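Local coordinates for protein ATP-dependent Clp endopeptidase (Clostridium difficile, PDB 3FES) that probably recruits substrates or adaptor proteins through this helical N-terminal domain of a ClpC-type, ATP-driven partner of the Clp protease, at residues A[94-99]-A[110-115]; A[16-21]-A[40-45]; A[63-68]-A[126-131]. One frame throughout, in Å; residues are numbered along the deposited sequence.

Contact 1: A[94-99]-A[110-115]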
loop_
_atom_site.group_PDB
_atom_site.type_symbol
_atom_site.label_atom_id
_atom_site.label_comp_id
_atom_site.label_asym_id
_atom_site.label_seq_id
_atom_site.Cartn_x
_atom_site.Cartn_y
_atom_site.Cartn_z
ATOM N N GLY A 94 0.659 11.633 -4.806
ATOM C CA GLY A 94 0.308 12.786 -5.658
ATOM C C GLY A 94 1.533 13.528 -6.188
ATOM O O GLY A 94 1.595 13.951 -7.365
HETATM N N MSE A 95 2.519 13.735 -5.312
HETATM C CA MSE A 95 3.767 14.324 -5.728
HETATM C C MSE A 95 4.451 13.549 -6.849
HETATM O O MSE A 95 4.965 14.169 -7.780
HETATM C CB MSE A 95 4.695 14.495 -4.516
HETATM C CG MSE A 95 3.988 15.379 -3.526
HETATM SE SE MSE A 95 4.991 15.601 -1.819
HETATM C CE MSE A 95 4.007 17.193 -1.242
ATOM N N PHE A 96 4.452 12.227 -6.767
ATOM C CA PHE A 96 5.079 11.402 -7.814
ATOM C C PHE A 96 4.307 11.532 -9.144
ATOM O O PHE A 96 4.908 11.723 -10.237
ATOM C CB PHE A 96 5.104 9.935 -7.395
ATOM C CG PHE A 96 6.310 9.549 -6.608
ATOM C CD1 PHE A 96 7.587 9.615 -7.198
ATOM C CD2 PHE A 96 6.182 9.058 -5.311
ATOM C CE1 PHE A 96 8.724 9.241 -6.468
ATOM C CE2 PHE A 96 7.305 8.697 -4.557
ATOM C CZ PHE A 96 8.568 8.771 -5.127
ATOM N N ALA A 97 2.975 11.478 -9.061
ATOM C CA ALA A 97 2.167 11.610 -10.281
ATOM C C ALA A 97 2.366 12.978 -10.936
ATOM O O ALA A 97 2.424 13.080 -12.174
ATOM C CB ALA A 97 0.688 11.422 -9.964
ATOM N N ASN A 98 2.479 14.027 -10.123
ATOM C CA ASN A 98 2.738 15.361 -10.664
ATOM C C ASN A 98 4.141 15.534 -11.241
ATOM O O ASN A 98 4.305 16.240 -12.242
ATOM C CB ASN A 98 2.391 16.462 -9.656
ATOM C CG ASN A 98 0.891 16.626 -9.487
ATOM O OD1 ASN A 98 0.383 16.631 -8.367
ATOM N ND2 ASN A 98 0.168 16.748 -10.601
ATOM N N LYS A 99 5.122 14.886 -10.619
ATOM C CA LYS A 99 6.488 14.855 -11.130
ATOM C C LYS A 99 6.520 14.166 -12.486
ATOM O O LYS A 99 7.192 14.640 -13.407
ATOM C CB LYS A 99 7.457 14.172 -10.153
ATOM C CG LYS A 99 7.970 15.140 -9.091
ATOM C CD LYS A 99 9.090 14.606 -8.179
ATOM C CE LYS A 99 9.195 15.515 -6.940
ATOM N NZ LYS A 99 10.429 15.292 -6.128
ATOM N N ILE A 110 1.134 4.942 -5.382
ATOM C CA ILE A 110 1.028 4.650 -3.951
ATOM C C ILE A 110 2.155 3.706 -3.535
ATOM O O ILE A 110 2.797 3.940 -2.542
ATOM C CB ILE A 110 -0.348 4.106 -3.583
ATOM C CG1 ILE A 110 -1.411 5.145 -4.005
ATOM C CG2 ILE A 110 -0.426 3.783 -2.038
ATOM C CD1 ILE A 110 -2.892 4.671 -3.748
ATOM N N LEU A 111 2.420 2.672 -4.321
ATOM C CA LEU A 111 3.510 1.754 -3.949
ATOM C C LEU A 111 4.879 2.468 -4.041
ATOM O O LEU A 111 5.747 2.278 -3.183
ATOM C CB LEU A 111 3.450 0.463 -4.826
ATOM C CG LEU A 111 4.507 -0.605 -4.445
ATOM C CD1 LEU A 111 4.419 -1.015 -2.972
ATOM C CD2 LEU A 111 4.346 -1.854 -5.398
ATOM N N LEU A 112 5.069 3.309 -5.056
ATOM C CA LEU A 112 6.298 4.129 -5.148
ATOM C C LEU A 112 6.522 4.944 -3.851
ATOM O O LEU A 112 7.642 5.092 -3.322
ATOM C CB LEU A 112 6.138 5.123 -6.284
ATOM C CG LEU A 112 7.295 5.625 -7.128
ATOM C CD1 LEU A 112 8.358 4.557 -7.360
ATOM C CD2 LEU A 112 6.630 6.009 -8.457
ATOM N N ALA A 113 5.423 5.521 -3.390
ATOM C CA ALA A 113 5.437 6.373 -2.199
ATOM C C ALA A 113 5.720 5.589 -0.922
ATOM O O ALA A 113 6.470 6.076 -0.055
ATOM C CB ALA A 113 4.045 7.077 -2.097
ATOM N N ILE A 114 5.141 4.385 -0.806
ATOM C CA ILE A 114 5.435 3.501 0.337
ATOM C C ILE A 114 6.937 3.280 0.388
ATOM O O ILE A 114 7.582 3.490 1.422
ATOM C CB ILE A 114 4.692 2.142 0.236
ATOM C CG1 ILE A 114 3.191 2.346 0.551
ATOM C CG2 ILE A 114 5.234 1.141 1.292
ATOM C CD1 ILE A 114 2.351 1.069 0.306
ATOM N N ILE A 115 7.496 2.871 -0.737
ATOM C CA ILE A 115 8.962 2.585 -0.814
ATOM C C ILE A 115 9.832 3.805 -0.508
ATOM O O ILE A 115 10.799 3.734 0.296
ATOM C CB ILE A 115 9.307 1.963 -2.168
ATOM C CG1 ILE A 115 8.653 0.585 -2.250
ATOM C CG2 ILE A 115 10.881 1.835 -2.380
ATOM C CD1 ILE A 115 8.657 -0.039 -3.670
#

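Contact 2: A[16-21]-A[40-45]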
loop_
_atom_site.group_PDB
_atom_site.type_symbol
_atom_site.label_atom_id
_atom_site.label_comp_id
_atom_site.label_asym_id
_atom_site.label_seq_id
_atom_site.Cartn_x
_atom_site.Cartn_y
_atom_site.Cartn_z
ATOM N N ILE A 16 -7.227 1.651 -1.421
ATOM C CA ILE A 16 -7.380 2.375 -0.145
ATOM C C ILE A 16 -8.606 1.870 0.659
ATOM O O ILE A 16 -8.502 1.623 1.853
ATOM C CB ILE A 16 -7.439 3.911 -0.371
ATOM C CG1 ILE A 16 -6.114 4.402 -1.032
ATOM C CG2 ILE A 16 -7.797 4.642 0.949
ATOM C CD1 ILE A 16 -6.169 5.854 -1.657
ATOM N N ASP A 17 -9.757 1.675 0.003
ATOM C CA ASP A 17 -10.921 1.078 0.684
ATOM C C ASP A 17 -10.564 -0.287 1.273
ATOM O O ASP A 17 -10.969 -0.625 2.390
ATOM C CB ASP A 17 -12.118 0.870 -0.286
ATOM C CG ASP A 17 -12.658 2.171 -0.861
ATOM O OD1 ASP A 17 -12.416 3.255 -0.266
ATOM O OD2 ASP A 17 -13.347 2.088 -1.917
ATOM N N LEU A 18 -9.798 -1.078 0.524
ATOM C CA LEU A 18 -9.413 -2.411 1.004
ATOM C C LEU A 18 -8.453 -2.322 2.190
ATOM O O LEU A 18 -8.455 -3.207 3.065
ATOM C CB LEU A 18 -8.824 -3.289 -0.122
ATOM C CG LEU A 18 -9.858 -3.779 -1.160
ATOM C CD1 LEU A 18 -9.121 -4.244 -2.406
ATOM C CD2 LEU A 18 -10.707 -4.917 -0.610
ATOM N N ALA A 19 -7.664 -1.246 2.222
ATOM C CA ALA A 19 -6.726 -1.020 3.334
ATOM C C ALA A 19 -7.536 -0.807 4.621
ATOM O O ALA A 19 -7.241 -1.407 5.685
ATOM C CB ALA A 19 -5.871 0.152 3.040
ATOM N N PHE A 20 -8.577 0.025 4.513
ATOM C CA PHE A 20 -9.475 0.264 5.632
ATOM C C PHE A 20 -10.218 -1.009 6.060
ATOM O O PHE A 20 -10.407 -1.256 7.272
ATOM C CB PHE A 20 -10.485 1.349 5.262
ATOM C CG PHE A 20 -9.972 2.772 5.463
ATOM C CD1 PHE A 20 -9.171 3.388 4.511
ATOM C CD2 PHE A 20 -10.337 3.502 6.594
ATOM C CE1 PHE A 20 -8.737 4.709 4.674
ATOM C CE2 PHE A 20 -9.898 4.811 6.774
ATOM C CZ PHE A 20 -9.068 5.411 5.813
ATOM N N GLU A 21 -10.690 -1.780 5.070
ATOM C CA GLU A 21 -11.421 -3.022 5.349
ATOM C C GLU A 21 -10.519 -4.030 6.038
ATOM O O GLU A 21 -10.959 -4.716 6.969
ATOM C CB GLU A 21 -11.976 -3.614 4.052
ATOM C CG GLU A 21 -12.798 -4.892 4.212
ATOM C CD GLU A 21 -13.024 -5.575 2.851
ATOM O OE1 GLU A 21 -12.375 -6.602 2.559
ATOM O OE2 GLU A 21 -13.815 -5.058 2.045
ATOM N N LEU A 40 -3.305 -2.708 -1.533
ATOM C CA LEU A 40 -2.764 -2.741 -2.900
ATOM C C LEU A 40 -2.726 -4.167 -3.451
ATOM O O LEU A 40 -3.071 -4.379 -4.613
ATOM C CB LEU A 40 -1.367 -2.093 -2.994
ATOM C CG LEU A 40 -1.298 -0.561 -2.686
ATOM C CD1 LEU A 40 0.178 -0.168 -2.418
ATOM C CD2 LEU A 40 -1.933 0.219 -3.881
ATOM N N LEU A 41 -2.295 -5.119 -2.620
ATOM C CA LEU A 41 -2.257 -6.527 -3.045
ATOM C C LEU A 41 -3.663 -7.062 -3.296
ATOM O O LEU A 41 -3.942 -7.671 -4.348
ATOM C CB LEU A 41 -1.513 -7.398 -2.023
ATOM C CG LEU A 41 -1.253 -8.842 -2.529
ATOM C CD1 LEU A 41 -0.769 -8.925 -3.991
ATOM C CD2 LEU A 41 -0.239 -9.498 -1.660
ATOM N N ARG A 42 -4.546 -6.823 -2.342
ATOM C CA ARG A 42 -5.916 -7.316 -2.432
ATOM C C ARG A 42 -6.661 -6.737 -3.635
ATOM O O ARG A 42 -7.592 -7.367 -4.152
ATOM C CB ARG A 42 -6.664 -7.014 -1.133
ATOM C CG ARG A 42 -6.248 -7.903 0.034
ATOM C CD ARG A 42 -7.054 -7.579 1.291
ATOM N NE ARG A 42 -8.448 -7.970 1.093
ATOM C CZ ARG A 42 -9.491 -7.377 1.654
ATOM N NH1 ARG A 42 -9.328 -6.325 2.485
ATOM N NH2 ARG A 42 -10.712 -7.847 1.373
ATOM N N GLU A 43 -6.259 -5.543 -4.081
ATOM C CA GLU A 43 -6.938 -4.892 -5.206
ATOM C C GLU A 43 -6.781 -5.710 -6.504
ATOM O O GLU A 43 -7.647 -5.649 -7.376
ATOM C CB GLU A 43 -6.547 -3.415 -5.342
ATOM C CG GLU A 43 -7.284 -2.665 -6.479
ATOM C CD GLU A 43 -6.657 -2.878 -7.860
ATOM O OE1 GLU A 43 -5.421 -3.058 -7.942
ATOM O OE2 GLU A 43 -7.402 -2.842 -8.870
ATOM N N GLU A 44 -5.709 -6.498 -6.584
ATOM C CA GLU A 44 -5.512 -7.546 -7.608
ATOM C C GLU A 44 -5.146 -7.081 -9.025
ATOM O O GLU A 44 -4.215 -7.631 -9.628
ATOM C CB GLU A 44 -6.691 -8.530 -7.683
ATOM C CG GLU A 44 -6.738 -9.538 -6.546
ATOM C CD GLU A 44 -7.800 -10.620 -6.736
ATOM O OE1 GLU A 44 -8.356 -11.084 -5.722
ATOM O OE2 GLU A 44 -8.086 -11.013 -7.889
ATOM N N GLU A 45 -5.871 -6.104 -9.557
ATOM C CA GLU A 45 -5.753 -5.708 -10.971
ATOM C C GLU A 45 -4.636 -4.710 -11.308
ATOM O O GLU A 45 -4.113 -4.707 -12.423
ATOM C CB GLU A 45 -7.073 -5.103 -11.423
ATOM C CG GLU A 45 -8.241 -6.051 -11.314
ATOM C CD GLU A 45 -9.492 -5.475 -11.933
ATOM O OE1 GLU A 45 -9.654 -4.228 -11.974
ATOM O OE2 GLU A 45 -10.325 -6.266 -12.393
#

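Contact 3: A[63-68]-A[126-131]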
loop_
_atom_site.group_PDB
_atom_site.type_symbol
_atom_site.label_atom_id
_atom_site.label_comp_id
_atom_site.label_asym_id
_atom_site.label_seq_id
_atom_site.Cartn_x
_atom_site.Cartn_y
_atom_site.Cartn_z
ATOM N N GLU A 63 -0.886 -10.528 5.598
ATOM C CA GLU A 63 -1.741 -10.608 6.776
ATOM C C GLU A 63 -1.101 -11.292 7.970
ATOM O O GLU A 63 -1.159 -10.765 9.082
ATOM C CB GLU A 63 -3.020 -11.330 6.453
ATOM C CG GLU A 63 -4.166 -10.428 6.273
ATOM C CD GLU A 63 -5.456 -11.188 6.169
ATOM O OE1 GLU A 63 -6.438 -10.747 6.809
ATOM O OE2 GLU A 63 -5.486 -12.227 5.452
ATOM N N GLY A 64 -0.501 -12.461 7.750
ATOM C CA GLY A 64 0.197 -13.182 8.825
ATOM C C GLY A 64 1.297 -12.346 9.458
ATOM O O GLY A 64 1.423 -12.301 10.686
ATOM N N LYS A 65 2.100 -11.683 8.617
ATOM C CA LYS A 65 3.199 -10.835 9.100
ATOM C C LYS A 65 2.693 -9.628 9.885
ATOM O O LYS A 65 3.296 -9.227 10.887
ATOM C CB LYS A 65 4.095 -10.367 7.946
ATOM C CG LYS A 65 4.997 -11.455 7.328
ATOM C CD LYS A 65 5.858 -12.227 8.357
ATOM C CE LYS A 65 6.631 -11.281 9.295
ATOM N NZ LYS A 65 7.394 -12.018 10.346
ATOM N N ILE A 66 1.573 -9.071 9.436
ATOM C CA ILE A 66 0.966 -7.946 10.114
ATOM C C ILE A 66 0.524 -8.390 11.502
ATOM O O ILE A 66 0.849 -7.733 12.488
ATOM C CB ILE A 66 -0.216 -7.368 9.311
ATOM C CG1 ILE A 66 0.310 -6.648 8.063
ATOM C CG2 ILE A 66 -1.041 -6.392 10.181
ATOM C CD1 ILE A 66 -0.859 -6.200 7.093
ATOM N N VAL A 67 -0.181 -9.523 11.568
ATOM C CA VAL A 67 -0.590 -10.103 12.854
ATOM C C VAL A 67 0.611 -10.440 13.760
ATOM O O VAL A 67 0.601 -10.092 14.946
ATOM C CB VAL A 67 -1.582 -11.283 12.686
ATOM C CG1 VAL A 67 -1.905 -11.975 14.081
ATOM C CG2 VAL A 67 -2.873 -10.781 12.044
ATOM N N ASP A 68 1.662 -11.044 13.203
ATOM C CA ASP A 68 2.876 -11.341 13.984
ATOM C C ASP A 68 3.400 -10.095 14.678
ATOM O O ASP A 68 3.916 -10.167 15.788
ATOM C CB ASP A 68 4.024 -11.865 13.095
ATOM C CG ASP A 68 3.773 -13.249 12.534
ATOM O OD1 ASP A 68 2.907 -13.999 13.074
ATOM O OD2 ASP A 68 4.462 -13.578 11.527
ATOM N N LEU A 126 8.673 -5.590 3.788
ATOM C CA LEU A 126 9.459 -5.748 2.547
ATOM C C LEU A 126 10.923 -6.118 2.876
ATOM O O LEU A 126 11.520 -7.003 2.249
ATOM C CB LEU A 126 9.426 -4.480 1.713
ATOM C CG LEU A 126 8.014 -4.124 1.221
ATOM C CD1 LEU A 126 8.059 -2.725 0.637
ATOM C CD2 LEU A 126 7.587 -5.118 0.171
ATOM N N ASN A 127 11.483 -5.432 3.858
ATOM C CA ASN A 127 12.869 -5.692 4.245
ATOM C C ASN A 127 13.059 -7.089 4.813
ATOM O O ASN A 127 14.051 -7.773 4.505
ATOM C CB ASN A 127 13.325 -4.658 5.281
ATOM C CG ASN A 127 13.436 -3.263 4.692
ATOM O OD1 ASN A 127 13.493 -3.104 3.484
ATOM N ND2 ASN A 127 13.450 -2.246 5.547
ATOM N N TYR A 128 12.121 -7.501 5.664
ATOM C CA TYR A 128 12.163 -8.825 6.317
ATOM C C TYR A 128 12.155 -9.928 5.262
ATOM O O TYR A 128 12.932 -10.912 5.339
ATOM C CB TYR A 128 10.951 -8.972 7.276
ATOM C CG TYR A 128 10.948 -10.269 8.053
ATOM C CD1 TYR A 128 11.554 -10.352 9.313
ATOM C CD2 TYR A 128 10.340 -11.422 7.526
ATOM C CE1 TYR A 128 11.567 -11.556 10.033
ATOM C CE2 TYR A 128 10.351 -12.630 8.235
ATOM C CZ TYR A 128 10.962 -12.680 9.480
ATOM O OH TYR A 128 10.963 -13.856 10.176
ATOM N N ALA A 129 11.293 -9.747 4.257
ATOM C CA ALA A 129 11.201 -10.667 3.127
ATOM C C ALA A 129 12.406 -10.573 2.178
ATOM O O ALA A 129 12.560 -11.412 1.320
ATOM C CB ALA A 129 9.881 -10.427 2.338
ATOM N N GLY A 130 13.228 -9.540 2.326
ATOM C CA GLY A 130 14.422 -9.374 1.495
ATOM C C GLY A 130 14.134 -8.875 0.083
ATOM O O GLY A 130 14.969 -9.033 -0.812
ATOM N N VAL A 131 12.975 -8.265 -0.129
ATOM C CA VAL A 131 12.598 -7.832 -1.458
ATOM C C VAL A 131 12.324 -6.351 -1.618
ATOM O O VAL A 131 11.603 -5.969 -2.545
ATOM C CB VAL A 131 11.357 -8.598 -1.972
ATOM C CG1 VAL A 131 11.712 -10.075 -2.196
ATOM C CG2 VAL A 131 10.173 -8.399 -1.053
#

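Contact 1: A[94-99]-A[110-115]
One face of the F96 ring is taken by L112, whose CG stands almost exactly over the ring centre in a CH-pi contact, 3.8 Å from the centroid and 3° off the normal. The methyl CD2 of L112 lies over the same face, shifted toward one side of the ring, with F96 CD1 at 3.9 Å from L112 CD2. A113 approaches the CD2-CE2 side of the ring at a slant, its CA lying 3.8 Å from F96 CE2, while its methyl CB stays a little farther off, 4.3 Å from F96 CD2. The carbonyl O of L112 passes near the same CE2. In this way one aromatic side chain from helix 84-99 reaches across to helix 107-117 in the mainly helical Clp N-terminal domain, where the two helices are consecutive and F96 and A113 mark their nearest backbone approach, 7.5 Å from CA to CA. L112 presents its CG to the ring through an unusual first torsion, chi1 -148°, well short of a fully anti arrangement. L139 and M143 also pack on L112, whereas the methyl of A113 meets L92 and I89, one and two turns before F96 on the same helix.

Contact 2: A[16-21]-A[40-45]
L18 lays its CD2 methyl over one face of the R42 guanidinium, 3.4 Å above the plane and displaced toward the rim, nearest to NH2. Its other branch, CD1, reaches past the arginine to the backbone of the next residue, 3.6 Å from E43 N, and also touches CB of R42 and CB of E43. The two branches of a single leucine thus cover both the charged end of R42 and the last helical turn to which it belongs. At the guanidinium edge, and near its plane, comes the carboxylate of E21, in a salt bridge made through OE1 alone. The separation of 2.4 Å between E21 OE1 and R42 NH2 is too short to be taken literally, and R42 has a second conformer, so the exact length is doubtful; the bond from R42 NH1 to E21 OE1, at 3.1 Å and 124°, is weak. The carboxylate is turned 53° from the guanidinium plane. This is a helix-helix contact of the Clp N-terminal domain, joining helix 10-25 to the end of helix 33-43 with L18 against the guanidinium and the helix end at its centre, and the ion pair to the exposed E21 at its flank. R42 gets to E21 by bending at chi3 (68°), and E21 meets it with an extended chain. S22 OG hydrogen-bonds both R42 NH1 and L18 O, tying the arginine to helix 10-25. E43 turns its carboxylate elsewhere: OE1 accepts a hydrogen bond from G46 N, and the side chain lies about 6 Å from a bound magnesium ion. Behind the contact, L40 packs on T107 and I110 of helix 107-117. Beyond E43 the chain leaves helical geometry at E44, which has positive phi.

Contact 3: A[63-68]-A[126-131]
K65 NZ is held between a carboxylate and an aromatic face: it forms a salt bridge with D68 OD2, at 3.5 Å, and a cation-pi contact with the ring of Y128. The ammonium lies 3.9 Å from the ring centroid, 23° off the normal, so it sits over the face but is shifted toward the rim, with Y128 CE2 and CZ each 3.7 Å from NZ. This surface contact of the Clp N-terminal domain links helix 59-70 to the end of helix 120-129. K65 and D68 are three residues apart on one helix, and the lysine chain folds up toward D68 by bending at chi2 (-52°) and chi3 (-50°); its CE also comes to 4.1 Å from Y128 CD2. The backbones stay well apart, 9.6 Å between K65 CA and Y128 CA, and the two long side chains span the distance, crossing at about a right angle. Y61, one turn before K65, also touches Y128. The electron-rich ring and the carboxylate would both be expected to stabilise the lysine's positive charge. Just beyond Y128 the helix closes in a Schellman motif, in which G130 N donates to N127 O at 2.9 Å and V131 N to L126 O at 3.1 Å.

How the contacts relate
Contacts 1 and 2 are partly buried, contact 2 lying nearer the chain's centre, and contact 3 is at the surface. Contact 1 is wholly apolar, contact 2 sets a leucine against a guanidinium that is also ion-paired, and contact 3 rests on charge and an aromatic face. No two share a helix, but contacts 1 and 2 touch directly: the methyl CD1 of L40 lies 3.7 Å from I114 CD1, so helix 33-43 packs against helix 107-117 between them. Contact 3 stands apart, with its centre about 22 Å from that of contact 1 and on the opposite side of the chain's centre, although helix 120-129 directly follows helix 107-117.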